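Local coordinates for indole-3-acetic acid-amido synthetase GH3.15 (Arabidopsis thaliana, PDB 6E1Q), which joins glutamine, and possibly cysteine, to the auxin precursor indole-3-butyric acid at the expense of ATP, and likewise conjugates the herbicide 2,4-DB with glutamine, at residues S92-S97 / N155-R160; D210-L215 / R289-A294; G388-P393 / G407-A412; G476-Y481 / G526-K531; M542-S547 / V561-A566. All blocks are in the same frame, centred on the assembly; numbering follows the deposited sequence. Where two conformers were deposited one is given.

Interaction 1. Residues S92-S97 / N155-R160; sequences SVLLTS and NGLMVR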
# COMPACT_ATOMS: atom_id res chain seq x y z
N SER A 92 19.09 -7.89 11.47
CA SER A 92 19.76 -6.60 11.34
C SER A 92 18.85 -5.41 11.64
O SER A 92 19.36 -4.35 12.02
CB SER A 92 20.37 -6.44 9.95
OG SER A 92 19.38 -6.60 8.97
N VAL A 93 17.53 -5.55 11.46
CA VAL A 93 16.57 -4.50 11.81
C VAL A 93 15.25 -5.17 12.11
O VAL A 93 14.99 -6.29 11.67
CB VAL A 93 16.35 -3.43 10.70
CG1 VAL A 93 17.46 -2.43 10.66
CG2 VAL A 93 16.12 -4.10 9.33
N LEU A 94 14.40 -4.49 12.87
CA LEU A 94 12.98 -4.83 12.88
C LEU A 94 12.20 -3.85 12.02
O LEU A 94 12.40 -2.64 12.11
CB LEU A 94 12.38 -4.88 14.28
CG LEU A 94 13.07 -5.77 15.30
CD1 LEU A 94 12.52 -5.56 16.68
CD2 LEU A 94 12.89 -7.21 14.84
N LEU A 95 11.31 -4.39 11.22
CA LEU A 95 10.50 -3.59 10.31
C LEU A 95 9.15 -3.28 10.95
O LEU A 95 8.46 -4.19 11.42
CB LEU A 95 10.31 -4.33 8.99
CG LEU A 95 11.55 -4.59 8.14
CD1 LEU A 95 11.16 -5.30 6.84
CD2 LEU A 95 12.34 -3.32 7.82
N THR A 96 8.79 -2.00 11.00
CA THR A 96 7.47 -1.60 11.47
C THR A 96 6.50 -1.66 10.29
O THR A 96 6.63 -0.88 9.34
CB THR A 96 7.49 -0.20 12.06
OG1 THR A 96 8.48 -0.16 13.08
CG2 THR A 96 6.17 0.10 12.67
N SER A 97 5.53 -2.55 10.38
CA SER A 97 4.61 -2.79 9.29
C SER A 97 3.34 -1.98 9.49
O SER A 97 3.01 -1.58 10.61
CB SER A 97 4.30 -4.29 9.20
OG SER A 97 3.04 -4.53 8.60
N ASN A 155 17.45 -3.73 23.43
CA ASN A 155 18.80 -4.20 23.16
C ASN A 155 19.49 -3.40 22.07
O ASN A 155 20.65 -3.69 21.75
CB ASN A 155 18.78 -5.69 22.79
CG ASN A 155 20.13 -6.34 22.94
OD1 ASN A 155 20.88 -6.04 23.87
ND2 ASN A 155 20.46 -7.25 22.02
N GLY A 156 18.82 -2.42 21.47
CA GLY A 156 19.45 -1.51 20.55
C GLY A 156 19.24 -1.80 19.08
O GLY A 156 19.84 -1.12 18.24
N LEU A 157 18.43 -2.80 18.74
CA LEU A 157 18.09 -3.06 17.35
C LEU A 157 17.30 -1.89 16.78
O LEU A 157 16.35 -1.42 17.41
CB LEU A 157 17.24 -4.33 17.25
CG LEU A 157 17.82 -5.56 16.56
CD1 LEU A 157 16.77 -6.68 16.50
CD2 LEU A 157 18.33 -5.21 15.18
N MET A 158 17.66 -1.43 15.58
CA MET A 158 16.92 -0.35 14.95
C MET A 158 15.57 -0.86 14.47
O MET A 158 15.40 -2.02 14.08
CB MET A 158 17.69 0.26 13.78
CG MET A 158 18.83 1.21 14.16
SD MET A 158 18.43 2.53 15.36
CE MET A 158 17.37 3.59 14.36
N VAL A 159 14.59 0.04 14.49
CA VAL A 159 13.23 -0.25 14.06
C VAL A 159 12.90 0.72 12.93
O VAL A 159 12.88 1.93 13.13
CB VAL A 159 12.26 -0.08 15.23
CG1 VAL A 159 10.92 -0.39 14.78
CG2 VAL A 159 12.63 -1.02 16.37
N ARG A 160 12.61 0.19 11.75
CA ARG A 160 12.44 1.04 10.57
C ARG A 160 11.37 0.46 9.67
O ARG A 160 10.96 -0.69 9.82
CB ARG A 160 13.73 1.17 9.75
CG ARG A 160 14.85 1.90 10.44
CD ARG A 160 16.06 1.96 9.53
NE ARG A 160 17.09 2.79 10.12
CZ ARG A 160 18.30 2.35 10.42
NH1 ARG A 160 18.62 1.08 10.17
NH2 ARG A 160 19.19 3.17 10.97
O HOH W 1 19.55 -2.27 14.03
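S92 meets L157, its carbonyl O lying 3.4 Å from L157 CD2. The same O accepts a hydrogen bond from a water that in turn accepts one from M158 N, bridging the backbones ahead of their first direct bond. At V93, CG1 is set beside the backbone N and anti to the carbonyl carbon (chi1 -79°), which brings it 3.7 Å from R160 NH1; the two side chains cross at about a right angle. M158 CG lies over one face of the R160 guanidinium, displaced toward its rim. L94 is gripped twice in parallel register: its N donates to M158 O (2.9 Å) and its O accepts from R160 N (2.9 Å), while its CG packs against L157 CD1 at 4.0 Å. L95 offers CA and CD2 to R160 O, the latter at 3.6 Å. T96 N then donates to R160 O over 2.8 Å, from 41° out of the carbonyl plane. S97 binds ATP. Strand 91-97 runs between the parallel strand 158-160 and the antiparallel strand 105-111; its S92 and V93 both face L110 of the latter, a classic bulge, and S165 of helix 162-172 touches V93, L95 and R160.

Interaction 2. Residues D210-L215 / R289-A294; sequences DNVARL and RLWPKA. With CFA ((2,4-dichlorophenoxy)acetic acid), chain C.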
# COMPACT_ATOMS: atom_id res chain seq x y z
N ASP A 210 12.92 18.18 -15.23
CA ASP A 210 13.35 17.75 -16.55
C ASP A 210 14.12 16.44 -16.53
O ASP A 210 14.38 15.88 -17.59
CB ASP A 210 14.19 18.85 -17.21
CG ASP A 210 14.30 18.67 -18.72
OD1 ASP A 210 13.28 18.83 -19.43
OD2 ASP A 210 15.41 18.33 -19.19
N ASN A 211 14.46 15.92 -15.34
CA ASN A 211 15.24 14.69 -15.20
C ASN A 211 14.43 13.53 -14.65
O ASN A 211 15.01 12.48 -14.34
CB ASN A 211 16.44 14.95 -14.29
CG ASN A 211 17.39 15.94 -14.87
OD1 ASN A 211 17.65 15.92 -16.08
ND2 ASN A 211 17.89 16.86 -14.04
N VAL A 212 13.12 13.70 -14.52
CA VAL A 212 12.26 12.75 -13.82
C VAL A 212 11.55 11.89 -14.87
O VAL A 212 10.84 12.40 -15.74
CB VAL A 212 11.25 13.49 -12.92
CG1 VAL A 212 10.18 12.54 -12.36
CG2 VAL A 212 11.98 14.19 -11.81
N ALA A 213 11.75 10.57 -14.77
CA ALA A 213 11.13 9.63 -15.69
C ALA A 213 10.00 8.84 -15.05
O ALA A 213 9.28 8.14 -15.77
CB ALA A 213 12.18 8.66 -16.25
N ARG A 214 9.79 8.96 -13.75
CA ARG A 214 8.75 8.18 -13.10
C ARG A 214 8.42 8.83 -11.78
O ARG A 214 9.30 9.38 -11.12
CB ARG A 214 9.20 6.72 -12.90
CG ARG A 214 8.58 5.97 -11.73
CD ARG A 214 8.95 4.47 -11.80
NE ARG A 214 10.11 4.17 -10.96
CZ ARG A 214 10.55 2.95 -10.68
NH1 ARG A 214 9.93 1.88 -11.17
NH2 ARG A 214 11.63 2.80 -9.92
N LEU A 215 7.14 8.78 -11.42
CA LEU A 215 6.67 9.22 -10.12
C LEU A 215 6.30 7.99 -9.30
O LEU A 215 5.68 7.06 -9.82
CB LEU A 215 5.44 10.12 -10.26
CG LEU A 215 5.54 11.33 -11.21
CD1 LEU A 215 4.18 12.01 -11.29
CD2 LEU A 215 6.61 12.32 -10.76
N ARG A 289 1.76 17.53 -16.38
CA ARG A 289 2.19 18.88 -16.75
C ARG A 289 3.39 19.32 -15.91
O ARG A 289 4.28 20.00 -16.41
CB ARG A 289 1.03 19.86 -16.64
CG ARG A 289 -0.06 19.50 -17.62
CD ARG A 289 -1.12 20.56 -17.76
NE ARG A 289 -2.09 20.52 -16.67
CZ ARG A 289 -2.17 21.44 -15.71
NH1 ARG A 289 -1.32 22.46 -15.70
NH2 ARG A 289 -3.11 21.34 -14.77
N LEU A 290 3.43 18.92 -14.63
CA LEU A 290 4.57 19.27 -13.79
C LEU A 290 5.79 18.40 -14.10
O LEU A 290 6.93 18.88 -14.05
CB LEU A 290 4.18 19.14 -12.32
CG LEU A 290 3.20 20.21 -11.83
CD1 LEU A 290 2.97 20.07 -10.35
CD2 LEU A 290 3.74 21.61 -12.14
N TRP A 291 5.58 17.12 -14.43
CA TRP A 291 6.66 16.20 -14.77
C TRP A 291 6.40 15.64 -16.17
O TRP A 291 6.01 14.48 -16.32
CB TRP A 291 6.81 15.14 -13.67
CG TRP A 291 7.31 15.79 -12.40
CD1 TRP A 291 8.60 16.20 -12.15
CD2 TRP A 291 6.54 16.16 -11.25
NE1 TRP A 291 8.67 16.79 -10.92
CE2 TRP A 291 7.43 16.78 -10.34
CE3 TRP A 291 5.19 16.03 -10.89
CZ2 TRP A 291 7.01 17.26 -9.09
CZ3 TRP A 291 4.77 16.51 -9.65
CH2 TRP A 291 5.68 17.13 -8.77
N PRO A 292 6.62 16.45 -17.21
CA PRO A 292 6.23 16.06 -18.57
C PRO A 292 7.10 14.96 -19.18
O PRO A 292 6.70 14.38 -20.20
CB PRO A 292 6.35 17.36 -19.36
CG PRO A 292 7.41 18.13 -18.63
CD PRO A 292 7.17 17.82 -17.17
N LYS A 293 8.25 14.65 -18.59
CA LYS A 293 9.03 13.51 -19.04
C LYS A 293 8.77 12.24 -18.24
O LYS A 293 9.40 11.21 -18.52
CB LYS A 293 10.51 13.87 -19.03
CG LYS A 293 10.85 14.93 -20.07
CD LYS A 293 12.25 15.48 -19.88
CE LYS A 293 12.75 16.16 -21.15
NZ LYS A 293 14.23 15.98 -21.27
N ALA A 294 7.87 12.28 -17.26
CA ALA A 294 7.57 11.05 -16.52
C ALA A 294 6.87 10.06 -17.44
O ALA A 294 6.08 10.44 -18.30
CB ALA A 294 6.71 11.33 -15.28
C1 CFA C . 9.25 3.59 -7.54
C2 CFA C . 9.11 2.14 -7.08
C1' CFA C . 7.84 2.56 -5.10
C2' CFA C . 6.68 2.44 -4.35
C3' CFA C . 6.60 3.03 -3.11
C4' CFA C . 7.68 3.72 -2.62
C5' CFA C . 8.84 3.84 -3.34
CL3 CFA C . 5.24 1.56 -4.94
C6' CFA C . 8.92 3.25 -4.57
O1 CFA C . 10.39 4.06 -7.80
O2 CFA C . 8.23 4.31 -7.64
O1' CFA C . 7.92 1.96 -6.36
CL4 CFA C . 7.54 4.47 -1.03
O HOH W 2 9.28 14.75 -15.99
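L215 and W291 cross at about a right angle, with L215 CD2 3.6 Å above one face of the indole and displaced toward its rim. L290 CB occupies the opposite face of W291, and W291 NE1 bonds to G205 O, so the ring is clasped and its rotation fixed. V212 approaches obliquely, CB 3.9 Å from W291 CD1. Toward the surface, K293 crosses D210 in a weak salt bridge, NZ to OD2 at 3.4 Å. A water accepts from K293 N and donates to V212 O, joining the type I turn 291-294 to the strand. R214 leads away from this packing; a bend at chi3 (96°) sets NE, which bonds to S141 OG, and the ligand carboxylate lies over one guanidinium face, O1 2.8 Å from NH2. A leucine in place of R214 would probably leave that carboxylate without its cationic mate and S141 OG without its donor. Strand 212-217 carries R214 into the pocket that holds (2,4-dichlorophenoxy)acetic acid, in an N-terminal domain of the ANL clan of adenylating enzymes.

Interaction 3. Residues G388-P393 / G407-A412; sequences GHDYEP and GDVLRA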
# COMPACT_ATOMS: atom_id res chain seq x y z
N GLY A 388 -9.07 -19.55 -10.19
CA GLY A 388 -10.37 -19.06 -9.79
C GLY A 388 -10.68 -19.16 -8.31
O GLY A 388 -11.67 -18.58 -7.87
N HIS A 389 -9.86 -19.89 -7.54
CA HIS A 389 -10.05 -20.06 -6.10
C HIS A 389 -9.25 -19.02 -5.31
O HIS A 389 -8.21 -18.52 -5.76
CB HIS A 389 -9.60 -21.46 -5.67
CG HIS A 389 -10.51 -22.57 -6.10
ND1 HIS A 389 -11.32 -22.48 -7.22
CD2 HIS A 389 -10.74 -23.78 -5.56
CE1 HIS A 389 -12.01 -23.60 -7.34
NE2 HIS A 389 -11.67 -24.42 -6.36
N ASP A 390 -9.74 -18.72 -4.10
CA ASP A 390 -9.18 -17.68 -3.24
C ASP A 390 -8.24 -18.32 -2.23
O ASP A 390 -8.52 -19.41 -1.73
CB ASP A 390 -10.28 -16.92 -2.48
CG ASP A 390 -11.10 -15.99 -3.39
OD1 ASP A 390 -10.74 -15.81 -4.57
OD2 ASP A 390 -12.11 -15.42 -2.93
N TYR A 391 -7.15 -17.63 -1.92
CA TYR A 391 -6.14 -18.19 -1.03
C TYR A 391 -5.52 -17.11 -0.17
O TYR A 391 -5.40 -15.96 -0.58
CB TYR A 391 -5.04 -18.88 -1.82
CG TYR A 391 -5.46 -20.08 -2.64
CD1 TYR A 391 -5.47 -21.36 -2.08
CD2 TYR A 391 -5.79 -19.94 -3.98
CE1 TYR A 391 -5.84 -22.47 -2.85
CE2 TYR A 391 -6.15 -21.04 -4.76
CZ TYR A 391 -6.17 -22.30 -4.19
OH TYR A 391 -6.52 -23.38 -4.97
N GLU A 392 -5.08 -17.51 1.02
CA GLU A 392 -4.24 -16.68 1.86
C GLU A 392 -2.81 -17.20 1.81
O GLU A 392 -2.59 -18.38 2.11
CB GLU A 392 -4.76 -16.65 3.30
CG GLU A 392 -3.81 -15.92 4.25
CD GLU A 392 -4.28 -15.87 5.70
OE1 GLU A 392 -5.21 -16.61 6.09
OE2 GLU A 392 -3.68 -15.08 6.46
N PRO A 393 -1.80 -16.40 1.47
CA PRO A 393 -0.44 -16.94 1.42
C PRO A 393 0.07 -17.30 2.81
O PRO A 393 -0.25 -16.65 3.81
CB PRO A 393 0.38 -15.79 0.81
CG PRO A 393 -0.64 -14.89 0.16
CD PRO A 393 -1.85 -14.99 1.06
N GLY A 407 -2.16 -12.73 5.87
CA GLY A 407 -3.35 -11.94 6.12
C GLY A 407 -3.96 -11.28 4.90
O GLY A 407 -4.89 -10.49 5.05
N ASP A 408 -3.43 -11.55 3.71
CA ASP A 408 -4.06 -11.15 2.46
C ASP A 408 -4.82 -12.33 1.88
O ASP A 408 -4.54 -13.49 2.19
CB ASP A 408 -3.03 -10.69 1.42
CG ASP A 408 -2.22 -9.50 1.87
OD1 ASP A 408 -2.76 -8.66 2.62
OD2 ASP A 408 -1.05 -9.41 1.45
N VAL A 409 -5.79 -12.02 1.03
CA VAL A 409 -6.52 -13.00 0.23
C VAL A 409 -6.23 -12.69 -1.24
O VAL A 409 -6.41 -11.56 -1.69
CB VAL A 409 -8.03 -12.99 0.52
CG1 VAL A 409 -8.79 -13.90 -0.48
CG2 VAL A 409 -8.29 -13.41 1.97
N LEU A 410 -5.73 -13.68 -1.95
CA LEU A 410 -5.41 -13.58 -3.36
C LEU A 410 -6.29 -14.55 -4.15
O LEU A 410 -6.60 -15.64 -3.66
CB LEU A 410 -3.95 -13.92 -3.60
CG LEU A 410 -2.93 -13.13 -2.76
CD1 LEU A 410 -1.53 -13.61 -3.07
CD2 LEU A 410 -3.08 -11.65 -3.03
N ARG A 411 -6.66 -14.18 -5.37
CA ARG A 411 -7.32 -15.11 -6.28
C ARG A 411 -6.33 -15.53 -7.36
O ARG A 411 -5.75 -14.67 -8.04
CB ARG A 411 -8.58 -14.51 -6.92
CG ARG A 411 -9.46 -15.58 -7.66
CD ARG A 411 -10.76 -15.03 -8.23
NE ARG A 411 -10.51 -14.00 -9.25
CZ ARG A 411 -10.61 -12.69 -9.03
NH1 ARG A 411 -10.97 -12.23 -7.84
NH2 ARG A 411 -10.33 -11.83 -10.01
N ALA A 412 -6.15 -16.84 -7.51
CA ALA A 412 -5.30 -17.37 -8.57
C ALA A 412 -5.96 -17.14 -9.93
O ALA A 412 -7.10 -17.57 -10.15
CB ALA A 412 -5.07 -18.86 -8.33
O HOH W 3 -12.19 -13.21 -5.90
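The Y391 ring is approached obliquely by A412, whose CB is 4.3 Å from CE2, and its OH bonds to K386 N. The carboxylate of D390 and the guanidinium of R411 are turned 50° apart, and their charged ends do not touch: OD1 rests instead against the aliphatic R411 CG (3.4 Å), with a water between OD1 and NH1. The E392 carboxylate splits its duties, OE2 taking a weak bond from G407 N (2.9 Å) and OE1 a salt bridge from R405; CG anti to the backbone N (chi1 173°) starts the extended chain that carries OE2 to G407. P393 crosses L410 at about a right angle, CG to CD1 3.6 Å. Y391 and L410 form a hydrogen-bonded antiparallel pair, each N reaching the other's O at 2.7 Å, and A412 N to H389 O and G388 N to A412 O continue the pairing. This is a beta hairpin of the GH3 central domain, and it carries D408 of the ATP site, held by Y326 OH and R427.

Interaction 4. Residues G476-Y481 / G526-K531; sequences GHYVIY and GPLEIK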
# COMPACT_ATOMS: atom_id res chain seq x y z
N GLY A 476 -30.24 -1.20 14.83
CA GLY A 476 -28.96 -0.72 14.37
C GLY A 476 -28.90 -0.63 12.86
O GLY A 476 -29.63 -1.31 12.14
N HIS A 477 -28.01 0.23 12.36
CA HIS A 477 -27.82 0.35 10.92
C HIS A 477 -26.42 0.88 10.61
O HIS A 477 -25.74 1.45 11.47
CB HIS A 477 -28.90 1.23 10.28
CG HIS A 477 -28.73 2.69 10.55
ND1 HIS A 477 -29.09 3.27 11.75
CD2 HIS A 477 -28.25 3.69 9.78
CE1 HIS A 477 -28.85 4.57 11.70
NE2 HIS A 477 -28.33 4.85 10.52
N TYR A 478 -26.00 0.67 9.37
CA TYR A 478 -24.72 1.16 8.90
C TYR A 478 -24.81 2.63 8.52
O TYR A 478 -25.80 3.08 7.95
CB TYR A 478 -24.25 0.38 7.67
CG TYR A 478 -23.90 -1.07 7.90
CD1 TYR A 478 -23.95 -1.64 9.17
CD2 TYR A 478 -23.52 -1.87 6.83
CE1 TYR A 478 -23.63 -2.97 9.35
CE2 TYR A 478 -23.19 -3.19 7.02
CZ TYR A 478 -23.25 -3.74 8.27
OH TYR A 478 -22.93 -5.06 8.44
N VAL A 479 -23.74 3.36 8.83
CA VAL A 479 -23.53 4.73 8.39
C VAL A 479 -22.30 4.75 7.49
O VAL A 479 -21.21 4.36 7.94
CB VAL A 479 -23.33 5.68 9.59
CG1 VAL A 479 -22.91 7.05 9.10
CG2 VAL A 479 -24.60 5.77 10.42
N ILE A 480 -22.46 5.20 6.25
CA ILE A 480 -21.33 5.41 5.34
C ILE A 480 -21.12 6.91 5.13
O ILE A 480 -22.04 7.62 4.70
CB ILE A 480 -21.53 4.69 4.00
CG1 ILE A 480 -22.24 3.35 4.21
CG2 ILE A 480 -20.19 4.50 3.29
CD1 ILE A 480 -21.38 2.30 4.88
N TYR A 481 -19.90 7.39 5.41
CA TYR A 481 -19.55 8.79 5.17
C TYR A 481 -18.94 8.95 3.78
O TYR A 481 -17.93 8.31 3.46
CB TYR A 481 -18.56 9.30 6.23
CG TYR A 481 -19.07 9.22 7.66
CD1 TYR A 481 -19.83 10.24 8.21
CD2 TYR A 481 -18.79 8.10 8.45
CE1 TYR A 481 -20.31 10.16 9.53
CE2 TYR A 481 -19.25 8.01 9.76
CZ TYR A 481 -20.00 9.04 10.29
OH TYR A 481 -20.45 8.93 11.57
N GLY A 526 -31.54 -1.97 10.34
CA GLY A 526 -32.29 -0.87 9.80
C GLY A 526 -31.73 -0.39 8.47
O GLY A 526 -30.78 -0.95 7.92
N PRO A 527 -32.31 0.69 7.94
CA PRO A 527 -31.95 1.13 6.58
C PRO A 527 -30.57 1.79 6.55
O PRO A 527 -30.27 2.67 7.36
CB PRO A 527 -33.06 2.13 6.22
CG PRO A 527 -34.14 1.94 7.29
CD PRO A 527 -33.40 1.49 8.51
N LEU A 528 -29.76 1.39 5.58
CA LEU A 528 -28.43 1.96 5.46
C LEU A 528 -28.52 3.46 5.21
O LEU A 528 -29.44 3.95 4.54
CB LEU A 528 -27.64 1.31 4.33
CG LEU A 528 -26.20 1.78 4.12
CD1 LEU A 528 -25.28 0.61 3.84
CD2 LEU A 528 -26.12 2.80 2.99
N GLU A 529 -27.56 4.18 5.76
CA GLU A 529 -27.53 5.64 5.73
C GLU A 529 -26.21 6.10 5.12
O GLU A 529 -25.15 5.62 5.51
CB GLU A 529 -27.68 6.21 7.14
CG GLU A 529 -27.56 7.71 7.22
CD GLU A 529 -27.96 8.23 8.61
OE1 GLU A 529 -28.11 7.41 9.54
OE2 GLU A 529 -28.14 9.46 8.75
N ILE A 530 -26.29 7.04 4.19
CA ILE A 530 -25.11 7.71 3.66
C ILE A 530 -25.17 9.15 4.14
O ILE A 530 -26.18 9.84 3.95
CB ILE A 530 -25.02 7.64 2.13
CG1 ILE A 530 -24.77 6.20 1.68
CG2 ILE A 530 -23.91 8.57 1.63
CD1 ILE A 530 -24.79 6.02 0.16
N LYS A 531 -24.08 9.59 4.78
CA LYS A 531 -23.93 10.98 5.21
C LYS A 531 -22.85 11.61 4.35
O LYS A 531 -21.73 11.10 4.26
CB LYS A 531 -23.58 11.06 6.69
CG LYS A 531 -24.66 10.47 7.62
CD LYS A 531 -24.18 10.30 9.07
CE LYS A 531 -25.18 10.84 10.07
NZ LYS A 531 -25.40 9.95 11.24
O HOH W 4 -27.79 -0.53 7.53
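H477 and E529 are brought together by contrasting torsions: H477 CG sits between the backbone N and the carbonyl carbon (chi1 74°), whereas E529 CG is anti to its backbone N (chi1 176°) and heads an extended chain. They join adjacent parallel strands of a beta-alpha-beta crossover in the C-terminal domain, whose connection includes helices 497-510 and 513-522. NE2 of H477 donates to E529 OE1 over 2.7 Å at 161°; the imidazole and carboxylate are nearly coplanar, and OE1 lies in the ring plane at its edge. A leucine in place of H477 would probably leave E529 OE1 without this donor, its carboxylate held then by little more than the long salt bridge from OE2 to K531 NZ. On the same face, V479 CG1 presses on K531 CD at 3.5 Å, tighter than usual for carbons, and covers one face of the Y481 ring toward its rim. K531 runs alongside Y481, CD 3.9 Å from CE1, and its NZ salt-bridges E571. On the other face apolar groups meet across the strands, I480 CG1 and L528 CD2 at 4.1 Å, and I530 packs on helix 497-510. Backbone bonds such as I480 N to E529 O and K531 N to I480 O hold the register. Nearer the strand starts G526 N donates to G476 O, and a water accepts from Y478 N (2.8 Å) and donates to G526 O (3.0 Å).

Interaction 5. Residues M542-S547 / V561-A566; sequences MNFFLS and VTNEEA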
# COMPACT_ATOMS: atom_id res chain seq x y z
N MET A 542 -7.53 12.21 8.86
CA MET A 542 -6.15 11.76 8.78
C MET A 542 -5.28 12.47 9.80
O MET A 542 -4.48 11.83 10.49
CB MET A 542 -5.62 12.00 7.36
CG MET A 542 -4.11 12.05 7.29
SD MET A 542 -3.48 11.73 5.66
CE MET A 542 -3.45 13.45 5.25
N ASN A 543 -5.41 13.80 9.91
CA ASN A 543 -4.57 14.55 10.84
C ASN A 543 -4.85 14.15 12.28
O ASN A 543 -3.96 14.22 13.15
CB ASN A 543 -4.77 16.05 10.64
CG ASN A 543 -4.15 16.55 9.34
OD1 ASN A 543 -3.18 15.99 8.84
ND2 ASN A 543 -4.70 17.63 8.80
N PHE A 544 -6.08 13.73 12.55
CA PHE A 544 -6.42 13.21 13.87
C PHE A 544 -5.58 11.98 14.20
O PHE A 544 -4.98 11.89 15.28
CB PHE A 544 -7.91 12.89 13.92
CG PHE A 544 -8.32 12.16 15.15
CD1 PHE A 544 -8.48 12.83 16.35
CD2 PHE A 544 -8.51 10.78 15.12
CE1 PHE A 544 -8.84 12.14 17.50
CE2 PHE A 544 -8.87 10.08 16.26
CZ PHE A 544 -9.03 10.76 17.45
N PHE A 545 -5.51 11.02 13.27
CA PHE A 545 -4.72 9.81 13.52
C PHE A 545 -3.22 10.11 13.56
O PHE A 545 -2.49 9.54 14.38
CB PHE A 545 -5.05 8.74 12.48
CG PHE A 545 -6.43 8.16 12.64
CD1 PHE A 545 -6.79 7.45 13.79
CD2 PHE A 545 -7.39 8.32 11.64
CE1 PHE A 545 -8.08 6.92 13.93
CE2 PHE A 545 -8.68 7.80 11.78
CZ PHE A 545 -9.02 7.10 12.93
N LEU A 546 -2.75 11.03 12.71
CA LEU A 546 -1.33 11.38 12.68
C LEU A 546 -0.88 11.97 14.00
O LEU A 546 0.20 11.65 14.52
CB LEU A 546 -1.05 12.37 11.55
CG LEU A 546 -1.31 11.94 10.10
CD1 LEU A 546 -0.76 13.00 9.16
CD2 LEU A 546 -0.67 10.59 9.83
N SER A 547 -1.69 12.88 14.55
CA SER A 547 -1.43 13.46 15.86
C SER A 547 -1.38 12.42 16.97
O SER A 547 -0.84 12.69 18.05
CB SER A 547 -2.50 14.50 16.14
OG SER A 547 -3.63 13.84 16.68
N VAL A 561 -14.62 3.17 11.30
CA VAL A 561 -14.06 3.87 12.44
C VAL A 561 -14.86 3.50 13.68
O VAL A 561 -16.09 3.49 13.65
CB VAL A 561 -14.07 5.40 12.22
CG1 VAL A 561 -13.58 6.09 13.45
CG2 VAL A 561 -13.19 5.77 11.04
N THR A 562 -14.15 3.18 14.77
CA THR A 562 -14.76 2.99 16.08
C THR A 562 -14.31 3.99 17.12
O THR A 562 -15.04 4.20 18.10
CB THR A 562 -14.46 1.59 16.64
OG1 THR A 562 -13.08 1.27 16.46
CG2 THR A 562 -15.34 0.53 15.96
N ASN A 563 -13.14 4.60 16.96
CA ASN A 563 -12.64 5.54 17.96
C ASN A 563 -13.57 6.74 18.07
O ASN A 563 -13.93 7.37 17.06
CB ASN A 563 -11.23 6.00 17.59
CG ASN A 563 -10.72 7.06 18.53
OD1 ASN A 563 -11.06 8.24 18.40
ND2 ASN A 563 -9.89 6.66 19.50
N GLU A 564 -13.95 7.07 19.30
CA GLU A 564 -14.99 8.06 19.53
C GLU A 564 -14.56 9.47 19.12
O GLU A 564 -15.40 10.27 18.71
CB GLU A 564 -15.41 8.05 21.01
CG GLU A 564 -16.33 6.88 21.41
CD GLU A 564 -17.62 6.83 20.60
OE1 GLU A 564 -18.20 5.73 20.47
OE2 GLU A 564 -18.06 7.89 20.10
N GLU A 565 -13.27 9.79 19.23
CA GLU A 565 -12.84 11.12 18.79
C GLU A 565 -12.81 11.22 17.27
O GLU A 565 -13.11 12.28 16.71
CB GLU A 565 -11.47 11.46 19.39
CG GLU A 565 -11.45 11.83 20.88
CD GLU A 565 -10.39 11.06 21.64
OE1 GLU A 565 -10.46 9.81 21.70
OE2 GLU A 565 -9.46 11.70 22.17
N ALA A 566 -12.52 10.13 16.57
CA ALA A 566 -12.61 10.19 15.11
C ALA A 566 -14.07 10.24 14.66
O ALA A 566 -14.41 10.97 13.72
CB ALA A 566 -11.87 9.00 14.50
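F544 and F545, side by side near the end of helix 537-547, close on A566 in the first turn of helix 564-571, an aromatic pair packed against a capped helix start. F544 CE2 stands 3.6 Å from A566 CB, and F545 CZ reaches the same methyl at 3.8 Å. One face of the F544 ring looks onto E565 O and A566 CA. At the edge of this ring, near its plane, is N563 OD1, 3.4 Å from CZ, with the ring and amide planes 53° apart; the electropositive C-H rim would suit such an oxygen. The approach of F544 to E565 CB is modelled too short and is doubtful. The two phenylalanines also brace each other, F544 CD2 lying 3.9 Å above the centre of the F545 ring. Their torsions separate them: F544 CG is anti to the backbone N (chi1 171°), while F545 CG lies beside its N. N563 is the N-cap; its OD1 accepts from A566 N at 3.0 Å, in the carbonyl plane on a lone pair, and more weakly from E565 N. Further out, F545 rests on Y555 and P558 of the connecting loop, F544 on I569, and V561 on L567 and L570. R548 touches N563 and forms a weak, long ion pair with E565. Behind F544, its carbonyl O receives a bond from S547 OG at 2.8 Å.

Interactions 1, 3 and 4 are strand pairings: parallel in 1 and 4, antiparallel within one hairpin in 3. Interaction 2 sets a strand against a turn, and interaction 5 joins two helices without a hydrogen bond. Interactions 2 and 4 are largely buried, 1 and 3 partly so, and 5 lies at the surface. Interactions 1 and 3 include ATP-site residues and 2 a ligand-pocket arginine, whereas 4 and 5 lie away from the annotated sites. These two are neighbours in the C-terminal domain, nearest atoms about 6 Å apart, with strand 529-533 leading into helix 537-547. Interaction 4 has a histidine-carboxylate hydrogen bond, interaction 2 a weak salt bridge between exposed residues, and 5 rests on aromatic rings.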